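Local structure of formate dehydrogenase (Pyrobaculum aerophilum, 1QP8) at the interface of chains A and B. The protein binds NADPH and is a putative formate dehydrogenase of the D-isomer specific 2-hydroxyacid dehydrogenase family. Numbering follows the deposited sequence. Chains: chain A/B, Formate dehydrogenase.

Contact 1: the interface of chains A and B. Residues chain A 99, 101, 104, 115, 117-119; chain B 89, 261, 266.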
ATOM      1  N   LYS A  99      -4.313   5.845   4.414  1.00 42.79           N
ATOM      2  CA  LYS A  99      -3.681   5.809   5.724  1.00 42.79           C
ATOM      3  C   LYS A  99      -3.128   7.187   6.100  1.00 42.79           C
ATOM      4  O   LYS A  99      -2.355   7.324   7.064  1.00 42.79           O
ATOM      5  CB  LYS A  99      -2.574   4.748   5.753  1.00 50.27           C
ATOM      6  CG  LYS A  99      -3.058   3.350   5.412  1.00 50.27           C
ATOM      7  CD  LYS A  99      -4.007   2.802   6.454  1.00 50.27           C
ATOM      8  CE  LYS A  99      -3.255   2.243   7.650  1.00 50.27           C
ATOM      9  NZ  LYS A  99      -4.177   1.862   8.771  1.00 50.27           N
ATOM     10  N   ILE A 101      -0.866   8.989   4.804  1.00 51.10           N
ATOM     11  CA  ILE A 101       0.582   9.150   4.744  1.00 51.10           C
ATOM     12  C   ILE A 101       0.961  10.498   4.110  1.00 51.10           C
ATOM     13  O   ILE A 101       1.749  11.272   4.676  1.00 51.10           O
ATOM     14  CB  ILE A 101       1.239   8.040   3.909  1.00 41.58           C
ATOM     15  CG1 ILE A 101       0.983   6.667   4.544  1.00 41.58           C
ATOM     16  CG2 ILE A 101       2.728   8.304   3.793  1.00 41.58           C
ATOM     17  CD1 ILE A 101       1.721   6.438   5.847  1.00 41.58           C
ATOM     18  N   TYR A 104      -0.100  13.536   6.511  1.00 47.60           N
ATOM     19  CA  TYR A 104       0.754  13.721   7.680  1.00 47.60           C
ATOM     20  C   TYR A 104       2.188  14.087   7.294  1.00 47.60           C
ATOM     21  O   TYR A 104       2.859  14.836   7.999  1.00 47.60           O
ATOM     22  CB  TYR A 104       0.741  12.472   8.572  1.00 38.08           C
ATOM     23  CG  TYR A 104      -0.285  12.541   9.691  1.00 38.08           C
ATOM     24  CD1 TYR A 104      -1.398  11.696   9.706  1.00 38.08           C
ATOM     25  CD2 TYR A 104      -0.147  13.458  10.728  1.00 38.08           C
ATOM     26  CE1 TYR A 104      -2.357  11.763  10.731  1.00 38.08           C
ATOM     27  CE2 TYR A 104      -1.100  13.532  11.763  1.00 38.08           C
ATOM     28  CZ  TYR A 104      -2.204  12.680  11.756  1.00 38.08           C
ATOM     29  OH  TYR A 104      -3.142  12.763  12.762  1.00 38.08           O
ATOM     30  N   ARG A 115      -1.499  15.287  16.172  1.00 53.98           N
ATOM     31  CA  ARG A 115      -2.070  14.019  15.749  1.00 53.98           C
ATOM     32  C   ARG A 115      -3.573  14.225  15.727  1.00 53.98           C
ATOM     33  O   ARG A 115      -4.331  13.430  16.277  1.00 53.98           O
ATOM     34  CB  ARG A 115      -1.713  12.901  16.739  1.00 46.00           C
ATOM     35  CG  ARG A 115      -0.218  12.722  16.970  1.00 46.00           C
ATOM     36  CD  ARG A 115       0.089  11.425  17.714  1.00 46.00           C
ATOM     37  NE  ARG A 115       0.865  11.686  18.922  1.00 46.00           N
ATOM     38  CZ  ARG A 115       1.795  10.878  19.419  1.00 46.00           C
ATOM     39  NH1 ARG A 115       2.079   9.734  18.816  1.00 46.00           N
ATOM     40  NH2 ARG A 115       2.464  11.228  20.509  1.00 46.00           N
ATOM     41  N   VAL A 117      -5.521  14.193  13.048  1.00 40.52           N
ATOM     42  CA  VAL A 117      -6.212  13.435  12.000  1.00 40.52           C
ATOM     43  C   VAL A 117      -6.248  11.957  12.360  1.00 40.52           C
ATOM     44  O   VAL A 117      -5.201  11.357  12.614  1.00 40.52           O
ATOM     45  CB  VAL A 117      -5.482  13.528  10.634  1.00 58.76           C
ATOM     46  CG1 VAL A 117      -6.303  12.836   9.562  1.00 58.76           C
ATOM     47  CG2 VAL A 117      -5.224  14.967  10.265  1.00 58.76           C
ATOM     48  N   GLU A 118      -7.433  11.357  12.382  1.00 59.96           N
ATOM     49  CA  GLU A 118      -7.493   9.938  12.707  1.00 59.96           C
ATOM     50  C   GLU A 118      -7.163   9.095  11.478  1.00 59.96           C
ATOM     51  O   GLU A 118      -7.557   9.415  10.350  1.00 59.96           O
ATOM     52  CB  GLU A 118      -8.861   9.540  13.268  1.00 92.64           C
ATOM     53  CG  GLU A 118      -8.913   8.077  13.706  1.00 92.64           C
ATOM     54  CD  GLU A 118     -10.000   7.785  14.725  1.00 92.64           C
ATOM     55  OE1 GLU A 118     -11.189   8.047  14.438  1.00 92.64           O
ATOM     56  OE2 GLU A 118      -9.661   7.284  15.818  1.00 92.64           O
ATOM     57  N   ILE A 119      -6.419   8.021  11.712  1.00 44.31           N
ATOM     58  CA  ILE A 119      -6.003   7.120  10.654  1.00 44.31           C
ATOM     59  C   ILE A 119      -7.008   6.000  10.442  1.00 44.31           C
ATOM     60  O   ILE A 119      -7.233   5.179  11.322  1.00 44.31           O
ATOM     61  CB  ILE A 119      -4.620   6.579  10.987  1.00 55.20           C
ATOM     62  CG1 ILE A 119      -3.661   7.771  11.036  1.00 55.20           C
ATOM     63  CG2 ILE A 119      -4.187   5.543   9.967  1.00 55.20           C
ATOM     64  CD1 ILE A 119      -2.248   7.429  11.308  1.00 55.20           C
TER
ATOM     65  N   PHE B  89      -0.292   0.257   8.089  1.00 43.83           N
ATOM     66  CA  PHE B  89       0.372   1.553   8.054  1.00 43.83           C
ATOM     67  C   PHE B  89       1.765   1.411   7.448  1.00 43.83           C
ATOM     68  O   PHE B  89       2.206   2.277   6.713  1.00 43.83           O
ATOM     69  CB  PHE B  89       0.494   2.146   9.460  1.00 29.65           C
ATOM     70  CG  PHE B  89       0.771   3.621   9.474  1.00 29.65           C
ATOM     71  CD1 PHE B  89      -0.270   4.536   9.366  1.00 29.65           C
ATOM     72  CD2 PHE B  89       2.082   4.097   9.578  1.00 29.65           C
ATOM     73  CE1 PHE B  89      -0.013   5.903   9.361  1.00 29.65           C
ATOM     74  CE2 PHE B  89       2.356   5.469   9.577  1.00 29.65           C
ATOM     75  CZ  PHE B  89       1.309   6.372   9.468  1.00 29.65           C
ATOM     76  N   VAL B 261       1.816   7.567  14.488  1.00 46.04           N
ATOM     77  CA  VAL B 261       0.378   7.353  14.473  1.00 46.04           C
ATOM     78  C   VAL B 261      -0.066   6.037  13.846  1.00 46.04           C
ATOM     79  O   VAL B 261      -1.253   5.851  13.561  1.00 46.04           O
ATOM     80  CB  VAL B 261      -0.308   8.511  13.735  1.00 58.57           C
ATOM     81  CG1 VAL B 261      -0.265   9.765  14.590  1.00 58.57           C
ATOM     82  CG2 VAL B 261       0.405   8.770  12.417  1.00 58.57           C
ATOM     83  N   GLY B 266      -2.888   6.925  16.878  1.00 52.70           N
ATOM     84  CA  GLY B 266      -3.471   7.421  15.643  1.00 52.70           C
ATOM     85  C   GLY B 266      -4.906   7.016  15.382  1.00 52.70           C
ATOM     86  O   GLY B 266      -5.566   7.599  14.521  1.00 52.70           O
TER

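Contact 2: the interface of chains A and B. Residues chain A 85, 88-89, 91-92; chain B 95, 99, 101, 119.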
ATOM      1  N   ALA A  85       1.676  -5.089 -12.142  1.00 40.45           N
ATOM      2  CA  ALA A  85       2.191  -3.725 -12.014  1.00 40.45           C
ATOM      3  C   ALA A  85       1.090  -2.739 -11.632  1.00 40.45           C
ATOM      4  O   ALA A  85       1.178  -2.050 -10.615  1.00 40.45           O
ATOM      5  CB  ALA A  85       2.851  -3.290 -13.322  1.00 23.99           C
ATOM      6  N   GLU A  88      -0.344  -3.339  -7.939  1.00 39.24           N
ATOM      7  CA  GLU A  88       0.377  -2.711  -6.832  1.00 39.24           C
ATOM      8  C   GLU A  88       0.253  -1.195  -6.866  1.00 39.24           C
ATOM      9  O   GLU A  88       0.220  -0.539  -5.820  1.00 39.24           O
ATOM     10  CB  GLU A  88       1.877  -3.049  -6.828  1.00 43.26           C
ATOM     11  CG  GLU A  88       2.402  -3.925  -7.944  1.00 43.26           C
ATOM     12  CD  GLU A  88       3.923  -4.109  -7.861  1.00 43.26           C
ATOM     13  OE1 GLU A  88       4.675  -3.121  -8.063  1.00 43.26           O
ATOM     14  OE2 GLU A  88       4.369  -5.243  -7.590  1.00 43.26           O
ATOM     15  N   PHE A  89       0.188  -0.631  -8.064  1.00 35.81           N
ATOM     16  CA  PHE A  89       0.083   0.809  -8.167  1.00 35.81           C
ATOM     17  C   PHE A  89      -1.233   1.307  -7.564  1.00 35.81           C
ATOM     18  O   PHE A  89      -1.268   2.346  -6.903  1.00 35.81           O
ATOM     19  CB  PHE A  89       0.198   1.253  -9.629  1.00 35.30           C
ATOM     20  CG  PHE A  89       0.624   2.678  -9.788  1.00 35.30           C
ATOM     21  CD1 PHE A  89       1.954   3.034  -9.651  1.00 35.30           C
ATOM     22  CD2 PHE A  89      -0.311   3.674 -10.026  1.00 35.30           C
ATOM     23  CE1 PHE A  89       2.356   4.381  -9.745  1.00 35.30           C
ATOM     24  CE2 PHE A  89       0.067   5.020 -10.123  1.00 35.30           C
ATOM     25  CZ  PHE A  89       1.406   5.374  -9.981  1.00 35.30           C
ATOM     26  N   LEU A  91      -2.945  -0.091  -5.179  1.00 32.90           N
ATOM     27  CA  LEU A  91      -2.898  -0.204  -3.741  1.00 32.90           C
ATOM     28  C   LEU A  91      -2.166   0.988  -3.170  1.00 32.90           C
ATOM     29  O   LEU A  91      -2.599   1.576  -2.169  1.00 32.90           O
ATOM     30  CB  LEU A  91      -2.204  -1.489  -3.333  1.00 59.37           C
ATOM     31  CG  LEU A  91      -3.082  -2.696  -3.643  1.00 59.37           C
ATOM     32  CD1 LEU A  91      -2.245  -3.953  -3.595  1.00 59.37           C
ATOM     33  CD2 LEU A  91      -4.225  -2.761  -2.655  1.00 59.37           C
ATOM     34  N   ALA A  92      -1.056   1.351  -3.806  1.00 37.11           N
ATOM     35  CA  ALA A  92      -0.266   2.495  -3.369  1.00 37.11           C
ATOM     36  C   ALA A  92      -1.143   3.723  -3.476  1.00 37.11           C
ATOM     37  O   ALA A  92      -1.231   4.527  -2.552  1.00 37.11           O
ATOM     38  CB  ALA A  92       0.954   2.651  -4.255  1.00 31.41           C
TER
ATOM     39  N   LEU B  95       4.618   1.698   0.146  1.00 39.21           N
ATOM     40  CA  LEU B  95       4.148   1.957  -1.204  1.00 39.21           C
ATOM     41  C   LEU B  95       4.058   3.425  -1.617  1.00 39.21           C
ATOM     42  O   LEU B  95       4.277   3.738  -2.785  1.00 39.21           O
ATOM     43  CB  LEU B  95       2.792   1.298  -1.426  1.00 45.90           C
ATOM     44  CG  LEU B  95       2.673  -0.163  -0.999  1.00 45.90           C
ATOM     45  CD1 LEU B  95       1.347  -0.668  -1.512  1.00 45.90           C
ATOM     46  CD2 LEU B  95       3.815  -1.009  -1.545  1.00 45.90           C
ATOM     47  N   LYS B  99       6.125   3.246  -4.872  1.00 40.60           N
ATOM     48  CA  LYS B  99       5.506   3.336  -6.182  1.00 40.60           C
ATOM     49  C   LYS B  99       5.526   4.771  -6.685  1.00 40.60           C
ATOM     50  O   LYS B  99       4.854   5.110  -7.660  1.00 40.60           O
ATOM     51  CB  LYS B  99       4.075   2.788  -6.154  1.00 43.88           C
ATOM     52  CG  LYS B  99       3.989   1.316  -5.740  1.00 43.88           C
ATOM     53  CD  LYS B  99       4.711   0.362  -6.698  1.00 43.88           C
ATOM     54  CE  LYS B  99       4.048   0.341  -8.066  1.00 43.88           C
ATOM     55  NZ  LYS B  99       4.619  -0.686  -8.990  1.00 43.88           N
ATOM     56  N   ILE B 101       4.227   7.442  -5.578  1.00 41.45           N
ATOM     57  CA  ILE B 101       2.963   8.166  -5.559  1.00 41.45           C
ATOM     58  C   ILE B 101       3.182   9.603  -5.062  1.00 41.45           C
ATOM     59  O   ILE B 101       2.775  10.574  -5.709  1.00 41.45           O
ATOM     60  CB  ILE B 101       1.931   7.463  -4.626  1.00 28.76           C
ATOM     61  CG1 ILE B 101       1.764   5.987  -5.034  1.00 28.76           C
ATOM     62  CG2 ILE B 101       0.596   8.218  -4.642  1.00 28.76           C
ATOM     63  CD1 ILE B 101       1.362   5.763  -6.468  1.00 28.76           C
ATOM     64  N   ILE B 119       8.758   3.701 -12.306  1.00 31.45           N
ATOM     65  CA  ILE B 119       8.028   3.139 -11.168  1.00 31.45           C
ATOM     66  C   ILE B 119       8.554   1.750 -10.850  1.00 31.45           C
ATOM     67  O   ILE B 119       8.435   0.837 -11.661  1.00 31.45           O
ATOM     68  CB  ILE B 119       6.503   2.994 -11.458  1.00 23.84           C
ATOM     69  CG1 ILE B 119       5.891   4.334 -11.917  1.00 23.84           C
ATOM     70  CG2 ILE B 119       5.808   2.477 -10.208  1.00 23.84           C
ATOM     71  CD1 ILE B 119       5.974   5.425 -10.897  1.00 23.84           C
TER

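Contact 1: the interface of chains A and B
B:Phe89 packs its ring against A:Lys99, A:Ile101 and A:Ile119. This patch is part of the two-fold interface between two copies of a D-isomer specific 2-hydroxyacid dehydrogenase. B:Phe89 lies on helix 83-98 and sends its ring out with CG anti to the backbone N (chi1 -162°). Its CB lies near CE of A:Lys99, and that same lysine methylene packs on the B:Phe89 CA at 3.7 Å. Next along the ring, CD1 comes near the A:Ile119 branch methyl CG2, 4.1 Å away. CE1 meets backbone as well as side chain: the carbonyl O of A:Lys99 is 3.6 Å from this B:Phe89 carbon. CE1 also lies near CD1 of A:Ile119, which sits beyond the rim and well off the ring plane, on the side away from A:Ile101; its exact place is doubtful. CZ, the tip, is 3.6 Å from CD1 of A:Ile101. That methyl lies over one face of the ring, set toward the rim, in a CH-pi contact.

Beyond the ring, B:Val261 and B:Gly266 come from loops of chain B. CG1 of B:Val261 touches the aliphatic part of A:Arg115, with CD 3.6 Å away. The modelled approach of the A:Ile119 tip to B:Val261 is too close to be trusted in detail. A polar link runs between backbones: A:Ile119 N donates to B:Gly266 O at 3.0 Å. This bond is nearly straight at the hydrogen (175°), with the donor tilted out of the carbonyl plane.

A second shell steadies this loop of chain A. The A:Tyr104 hydroxyl OH donates to A:Val117 O at 2.5 Å, in the carbonyl plane on a lone pair. The same hydroxyl accepts from A:Val117 N at 2.8 Å. This double grip probably helps to hold the backbone leading to A:Ile119.

Contact 2: the interface of chains A and B
This is a two-fold interface between two copies of the protein, apolar helix packing with a salt bridge beside it; it probably helps to hold the dimer together, as is usual in this family. A:Ala92 sits among three side chains of chain B. Its CB methyl meets CG1 of B:Ile101 at 3.5 Å, and CG of B:Lys99 and CB of B:Leu95 lie close to the same methyl. The small side chain lets the partner's chains come close to helix 83-98. CD1 of B:Leu95 reaches CB of A:Leu91 more loosely, at 4.1 Å.

B:Lys99 runs from this apolar patch to a charged partner. Its chain bends at chi2 (-62°) and at chi3 (-66°), which carries the amine toward A:Glu88. On the way CE passes CD1 of the A:Phe89 ring at 3.8 Å. The amine NZ then donates to carboxylate OE1 of A:Glu88 at 2.6 Å, on the anti lone pair, away from the other oxygen. The two side chains meet tip to tip at about a right angle. An alanine in place of B:Lys99 would probably leave the A:Glu88 carboxylate without its charged mate and open a gap beside A:Ala92 and A:Phe89.

A:Phe89 takes B:Ile101 CD1 over one face, 3.8 Å from the ring centroid. B:Ile119 crosses it at about a right angle, its CG2 being 3.9 Å from CD1 of A:Phe89. The chain A residues all lie on helix 83-98. They face the end of the same helix in chain B, the loop at B:Lys99, the start of helix 101-109 and the loop at B:Ile119.

The C-alpha centres of contact 1 and contact 2 lie about 19 Å apart. The two patches use partly the same residues with the chains exchanged: Phe89 of one subunit meets Lys99, Ile101 and Ile119 of the other in both. Contact 1 extends this shared core outward to the loops at B:Val261 and B:Gly266. Contact 2 extends it inward along helix 83-98 to the Ala92 and Leu95 packing. Together the patches join the subunits on both sides of the two-fold, which would suit a stable dimer.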